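Local coordinates for 3,6-diketocamphane 1,6 monooxygenase (Pseudomonas putida, PDB 4UWM) that catalyses the FMNH2- and oxygen-dependent Baeyer-Villiger oxidation of (1S,4S)-bornane-2,5-dione to 5-oxo-1,2-campholide during bacterial degradation of (-)-camphor, at the interface of chains A and B. Sequence-based numbering; all coordinates share one arbitrary frame. Chains: chain A/B, 3,6-diketocamphane 1,6 monooxygenase.

The interface of chains A and B. Residues chain A 58-59, 62, 94-95; chain B 23, 58-59, 63.
Helix 57-65 of each chain packs against its symmetry mate, bringing A:Leu59 CA and B:Leu59 CA to 5.3 Å, while helix 85-98 of A and helix 19-35 of B flank the pair. At the centre the two leucines meet through one methyl branch each, CD2 to CD2, at 3.6 Å. Each CD2 also presses on the aliphatic part of the opposite glutamate; B:Leu59 CD2 lies 3.6 Å from A:Glu58 CG, the two side chains crossing nearly at right angles. In both glutamates CG sits between the backbone N and the carbonyl carbon (chi1 73° in A:Glu58), and a bend at chi2 turns the carboxylate away from the leucine layer. Water 1 bridges the two acids, 2.7 Å from OE2 of A:Glu58 and the same distance from OE2 of B:Glu58, and may ease the repulsion expected if both are charged.

The other branch of B:Leu59, CD1, packs 4.0 Å from CE3 of A:Trp94, beside the indole's benzo ring. B:Phe23 approaches from the same face of the indole, its CD1 edge 3.9 Å from A:Trp94 CH2, with the ring planes almost perpendicular. The far rim of the phenyl reaches A:Ala62, where CE2 is 3.5 Å from the carbonyl O and CZ touches the methyl. An alanine in place of A:Trp94 would probably leave B:Leu59 CD1 and the phenyl edge without their aromatic wall, opening a gap beside the helices. The small side chain of A:Ala62, its CB against B:Leu59 CB, probably lets the helices come this close. With its symmetry-related twin, this largely apolar patch helps hold the enzyme's homodimer together.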
# COMPACT_ATOMS: atom_id res chain seq x y z
N GLU A 58 1.79 -3.25 -4.14
CA GLU A 58 1.22 -1.92 -4.33
C GLU A 58 2.01 -0.82 -3.59
O GLU A 58 2.01 0.36 -4.02
CB GLU A 58 -0.29 -1.90 -3.94
CG GLU A 58 -0.58 -1.98 -2.44
CD GLU A 58 -0.54 -3.37 -1.83
OE1 GLU A 58 -0.14 -4.36 -2.49
OE2 GLU A 58 -0.97 -3.50 -0.65
N LEU A 59 2.67 -1.17 -2.47
CA LEU A 59 3.51 -0.19 -1.76
C LEU A 59 4.69 0.28 -2.61
O LEU A 59 5.02 1.48 -2.66
CB LEU A 59 4.03 -0.73 -0.41
CG LEU A 59 3.03 -1.12 0.69
CD1 LEU A 59 3.74 -1.29 2.04
CD2 LEU A 59 1.93 -0.12 0.84
N ALA A 62 3.33 2.37 -5.59
CA ALA A 62 3.04 3.71 -5.09
C ALA A 62 4.30 4.55 -4.84
O ALA A 62 4.35 5.76 -5.16
CB ALA A 62 2.19 3.64 -3.82
N TRP A 94 -7.68 3.73 -6.88
CA TRP A 94 -7.02 4.94 -6.45
C TRP A 94 -5.59 4.95 -7.00
O TRP A 94 -5.11 5.98 -7.45
CB TRP A 94 -6.99 5.03 -4.90
CG TRP A 94 -6.49 6.36 -4.39
CD1 TRP A 94 -6.89 7.60 -4.79
CD2 TRP A 94 -5.50 6.58 -3.35
NE1 TRP A 94 -6.22 8.57 -4.09
CE2 TRP A 94 -5.36 7.98 -3.20
CE3 TRP A 94 -4.70 5.72 -2.56
CZ2 TRP A 94 -4.48 8.55 -2.28
CZ3 TRP A 94 -3.82 6.30 -1.63
CH2 TRP A 94 -3.72 7.70 -1.49
N LEU A 95 -4.92 3.81 -6.92
CA LEU A 95 -3.53 3.69 -7.40
C LEU A 95 -3.48 3.88 -8.92
O LEU A 95 -2.59 4.57 -9.42
CB LEU A 95 -2.93 2.35 -6.97
CG LEU A 95 -1.44 2.11 -7.34
CD1 LEU A 95 -0.59 3.30 -6.92
CD2 LEU A 95 -0.94 0.81 -6.70
N PHE B 23 -1.63 12.90 -3.62
CA PHE B 23 -0.49 12.04 -3.28
C PHE B 23 0.80 12.85 -3.27
O PHE B 23 1.58 12.77 -2.33
CB PHE B 23 -0.42 10.87 -4.27
CG PHE B 23 0.31 9.66 -3.75
CD1 PHE B 23 -0.24 8.89 -2.72
CD2 PHE B 23 1.53 9.27 -4.30
CE1 PHE B 23 0.41 7.76 -2.25
CE2 PHE B 23 2.19 8.13 -3.84
CZ PHE B 23 1.63 7.39 -2.80
N GLU B 58 -1.31 3.78 3.98
CA GLU B 58 -0.05 3.04 3.85
C GLU B 58 0.70 3.28 2.52
O GLU B 58 1.93 3.15 2.47
CB GLU B 58 -0.27 1.53 4.13
CG GLU B 58 -0.93 0.78 2.95
CD GLU B 58 -2.46 0.88 2.89
OE1 GLU B 58 -3.10 1.67 3.64
OE2 GLU B 58 -3.05 0.11 2.10
N LEU B 59 -0.02 3.60 1.43
CA LEU B 59 0.64 3.89 0.14
C LEU B 59 1.47 5.17 0.24
O LEU B 59 2.60 5.25 -0.26
CB LEU B 59 -0.37 4.03 -1.03
CG LEU B 59 -1.19 2.80 -1.42
CD1 LEU B 59 -1.87 2.97 -2.79
CD2 LEU B 59 -0.40 1.52 -1.42
N ALA B 63 5.55 5.58 0.13
CA ALA B 63 6.12 6.53 -0.85
C ALA B 63 7.04 7.58 -0.21
O ALA B 63 7.96 8.08 -0.86
CB ALA B 63 4.99 7.23 -1.65
O HOH W 1 -2.72 -2.25 0.93